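PDB 4MT4: CmeC, which forms an outer membrane channel that probably serves as the exit duct of a multidrug efflux system. Local coordinates for residues B[268-273]-B[445-451]. Coordinates in Å, arbitrary orientation, origin at the centre of the assembly. Residue numbers count along the deposited sequence, not the author numbering.
Sequences ILLQRP and AFGGGFE
Residues 268-273 make a compact turn with weak backbone hydrogen bonds from Gln271 N and Arg272 N to Ile268 O. Arg272 is extended (phi/psi -108/123) and is the N-cap residue of helix 273-293. Residues 445-451 run off the end of helix 411-445. Phe446 is the first residue to leave it, and a type I' turn spans Gly447 to Phe450. All three glycines have positive phi. Arg272 CA lies 4.4 Å from Gly447 CA, and Gln271 CA lies 4.8 Å from Glu451 CA. Gly447 CA packs 3.1 Å from Gln271 O in a CA-H...O contact; a side chain on Gly447 would strike that oxygen. Gln271 CA makes a second such contact, 3.2 Å to Phe450 O.

Arg272 (chi1 m, chi2 t) reaches back so that NH1 donates to Ala445 O at 2.9 Å. Its NH2 forms salt bridges with Asp274 and with Glu368 of helix 339-405. Gln271 (m, t) donates from NE2 to Glu451 OE2 at 3.1 Å, while its OE1 is hydrogen-bonded to Ser265 OG. Phe450 (t, chi2 79°) lays a ring face against Pro273; Pro273 CG is 4.1 Å from the ring centroid, a CH-pi contact. Both also touch Glu149 of helix 129-195. Ile268 CD1 meets Phe446 CD2 at 4.2 Å.

The contact joins the exit of one long helix to the start of another. Within these segments the backbones meet through CA-H...O contacts; a backbone hydrogen bond between Leu270 and Gln452 follows directly. The conventional hydrogen bonds between the segments come from side chains, with Arg272 tying the carbonyl of Ala445, at the C-terminal end of helix 411-445, to two carboxylates.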
ATOM      1  N   ILE B 268      -1.985 -27.098 -10.798  1.00 52.43           N
ATOM      2  CA  ILE B 268      -2.307 -25.880 -10.060  1.00 50.69           C
ATOM      3  C   ILE B 268      -1.633 -24.649 -10.673  1.00 57.35           C
ATOM      4  O   ILE B 268      -2.126 -23.526 -10.544  1.00 45.78           O
ATOM      5  CB  ILE B 268      -1.903 -26.011  -8.572  1.00 44.66           C
ATOM      6  CG1 ILE B 268      -2.433 -24.830  -7.756  1.00 45.59           C
ATOM      7  CG2 ILE B 268      -0.394 -26.142  -8.428  1.00 46.81           C
ATOM      8  CD1 ILE B 268      -3.936 -24.695  -7.791  1.00 47.80           C
ATOM      9  N   LEU B 269      -0.513 -24.867 -11.357  1.00 48.22           N
ATOM     10  CA  LEU B 269       0.215 -23.778 -11.994  1.00 55.48           C
ATOM     11  C   LEU B 269      -0.569 -23.216 -13.173  1.00 47.28           C
ATOM     12  O   LEU B 269      -0.440 -22.040 -13.513  1.00 48.59           O
ATOM     13  CB  LEU B 269       1.594 -24.251 -12.458  1.00 52.02           C
ATOM     14  CG  LEU B 269       2.785 -23.977 -11.537  1.00 53.82           C
ATOM     15  CD1 LEU B 269       2.588 -24.610 -10.168  1.00 59.70           C
ATOM     16  CD2 LEU B 269       4.066 -24.477 -12.184  1.00 46.01           C
ATOM     17  N   LEU B 270      -1.388 -24.064 -13.787  1.00 53.36           N
ATOM     18  CA  LEU B 270      -2.174 -23.666 -14.948  1.00 46.57           C
ATOM     19  C   LEU B 270      -3.586 -23.235 -14.565  1.00 59.60           C
ATOM     20  O   LEU B 270      -4.386 -22.886 -15.431  1.00 54.20           O
ATOM     21  CB  LEU B 270      -2.248 -24.813 -15.958  1.00 53.65           C
ATOM     22  CG  LEU B 270      -0.922 -25.372 -16.476  1.00 55.54           C
ATOM     23  CD1 LEU B 270      -1.171 -26.569 -17.382  1.00 51.37           C
ATOM     24  CD2 LEU B 270      -0.128 -24.299 -17.201  1.00 44.23           C
ATOM     25  N   GLN B 271      -3.892 -23.259 -13.272  1.00 54.76           N
ATOM     26  CA  GLN B 271      -5.254 -22.994 -12.822  1.00 54.50           C
ATOM     27  C   GLN B 271      -5.393 -21.733 -11.972  1.00 55.61           C
ATOM     28  O   GLN B 271      -6.507 -21.306 -11.672  1.00 48.26           O
ATOM     29  CB  GLN B 271      -5.785 -24.201 -12.049  1.00 48.98           C
ATOM     30  CG  GLN B 271      -6.068 -25.402 -12.934  1.00 60.72           C
ATOM     31  CD  GLN B 271      -6.372 -26.652 -12.141  1.00 50.61           C
ATOM     32  OE1 GLN B 271      -5.850 -26.847 -11.044  1.00 49.88           O
ATOM     33  NE2 GLN B 271      -7.224 -27.509 -12.691  1.00 46.21           N
ATOM     34  N   ARG B 272      -4.270 -21.138 -11.588  1.00 51.10           N
ATOM     35  CA  ARG B 272      -4.295 -19.875 -10.856  1.00 43.58           C
ATOM     36  C   ARG B 272      -3.830 -18.717 -11.737  1.00 47.45           C
ATOM     37  O   ARG B 272      -2.719 -18.743 -12.266  1.00 48.02           O
ATOM     38  CB  ARG B 272      -3.431 -19.956  -9.597  1.00 45.00           C
ATOM     39  CG  ARG B 272      -4.062 -20.736  -8.449  1.00 44.09           C
ATOM     40  CD  ARG B 272      -3.203 -20.660  -7.193  1.00 41.72           C
ATOM     41  NE  ARG B 272      -3.031 -19.283  -6.737  1.00 41.54           N
ATOM     42  CZ  ARG B 272      -3.368 -18.846  -5.528  1.00 44.56           C
ATOM     43  NH1 ARG B 272      -3.888 -19.683  -4.641  1.00 48.15           N
ATOM     44  NH2 ARG B 272      -3.178 -17.576  -5.202  1.00 34.28           N
ATOM     45  N   PRO B 273      -4.684 -17.695 -11.891  1.00 51.31           N
ATOM     46  CA  PRO B 273      -4.407 -16.526 -12.735  1.00 50.67           C
ATOM     47  C   PRO B 273      -3.175 -15.738 -12.288  1.00 45.03           C
ATOM     48  O   PRO B 273      -2.446 -15.216 -13.130  1.00 45.44           O
ATOM     49  CB  PRO B 273      -5.675 -15.676 -12.582  1.00 48.29           C
ATOM     50  CG  PRO B 273      -6.733 -16.637 -12.174  1.00 63.64           C
ATOM     51  CD  PRO B 273      -6.042 -17.654 -11.321  1.00 38.06           C
ATOM     52  N   ALA B 445      -8.598 -20.304  -3.851  1.00 49.50           N
ATOM     53  CA  ALA B 445      -7.213 -20.768  -3.813  1.00 46.80           C
ATOM     54  C   ALA B 445      -6.878 -21.674  -4.993  1.00 48.25           C
ATOM     55  O   ALA B 445      -5.715 -21.807  -5.372  1.00 42.87           O
ATOM     56  CB  ALA B 445      -6.937 -21.490  -2.505  1.00 40.35           C
ATOM     57  N   PHE B 446      -7.899 -22.294  -5.574  1.00 43.24           N
ATOM     58  CA  PHE B 446      -7.700 -23.206  -6.696  1.00 44.68           C
ATOM     59  C   PHE B 446      -7.987 -22.536  -8.038  1.00 42.45           C
ATOM     60  O   PHE B 446      -8.039 -23.199  -9.075  1.00 44.62           O
ATOM     61  CB  PHE B 446      -8.575 -24.453  -6.534  1.00 44.15           C
ATOM     62  CG  PHE B 446      -7.991 -25.485  -5.611  1.00 41.77           C
ATOM     63  CD1 PHE B 446      -8.142 -25.372  -4.241  1.00 43.57           C
ATOM     64  CD2 PHE B 446      -7.287 -26.565  -6.115  1.00 44.59           C
ATOM     65  CE1 PHE B 446      -7.606 -26.316  -3.390  1.00 38.09           C
ATOM     66  CE2 PHE B 446      -6.747 -27.514  -5.270  1.00 52.47           C
ATOM     67  CZ  PHE B 446      -6.908 -27.388  -3.904  1.00 54.07           C
ATOM     68  N   GLY B 447      -8.167 -21.219  -8.016  1.00 45.86           N
ATOM     69  CA  GLY B 447      -8.303 -20.452  -9.242  1.00 48.04           C
ATOM     70  C   GLY B 447      -9.723 -20.134  -9.672  1.00 55.50           C
ATOM     71  O   GLY B 447      -9.932 -19.386 -10.626  1.00 42.29           O
ATOM     72  N   GLY B 448     -10.699 -20.709  -8.978  1.00 44.86           N
ATOM     73  CA  GLY B 448     -12.099 -20.429  -9.252  1.00 36.28           C
ATOM     74  C   GLY B 448     -12.591 -20.908 -10.605  1.00 39.97           C
ATOM     75  O   GLY B 448     -13.610 -20.432 -11.105  1.00 42.45           O
ATOM     76  N   GLY B 449     -11.870 -21.852 -11.203  1.00 46.63           N
ATOM     77  CA  GLY B 449     -12.276 -22.431 -12.471  1.00 45.08           C
ATOM     78  C   GLY B 449     -11.454 -21.955 -13.654  1.00 61.73           C
ATOM     79  O   GLY B 449     -11.733 -22.316 -14.797  1.00 56.12           O
ATOM     80  N   PHE B 450     -10.437 -21.145 -13.381  1.00 53.95           N
ATOM     81  CA  PHE B 450      -9.567 -20.635 -14.434  1.00 56.96           C
ATOM     82  C   PHE B 450      -8.671 -21.732 -14.996  1.00 59.64           C
ATOM     83  O   PHE B 450      -8.100 -22.526 -14.249  1.00 54.66           O
ATOM     84  CB  PHE B 450      -8.713 -19.477 -13.913  1.00 49.38           C
ATOM     85  CG  PHE B 450      -7.647 -19.025 -14.873  1.00 62.07           C
ATOM     86  CD1 PHE B 450      -7.962 -18.200 -15.940  1.00 54.86           C
ATOM     87  CD2 PHE B 450      -6.328 -19.416 -14.703  1.00 51.03           C
ATOM     88  CE1 PHE B 450      -6.986 -17.780 -16.823  1.00 60.41           C
ATOM     89  CE2 PHE B 450      -5.346 -19.000 -15.582  1.00 55.69           C
ATOM     90  CZ  PHE B 450      -5.675 -18.180 -16.644  1.00 52.39           C
ATOM     91  N   GLU B 451      -8.560 -21.774 -16.320  1.00 58.67           N
ATOM     92  CA  GLU B 451      -7.662 -22.704 -16.991  1.00 64.84           C
ATOM     93  C   GLU B 451      -6.798 -21.956 -18.002  1.00 58.41           C
ATOM     94  O   GLU B 451      -7.299 -21.437 -19.000  1.00 55.46           O
ATOM     95  CB  GLU B 451      -8.453 -23.825 -17.672  1.00 59.71           C
ATOM     96  CG  GLU B 451      -9.258 -24.701 -16.717  1.00 60.26           C
ATOM     97  CD  GLU B 451      -8.391 -25.633 -15.886  1.00 68.76           C
ATOM     98  OE1 GLU B 451      -7.175 -25.729 -16.153  1.00 51.36           O
ATOM     99  OE2 GLU B 451      -8.934 -26.278 -14.963  1.00 81.88           O
TER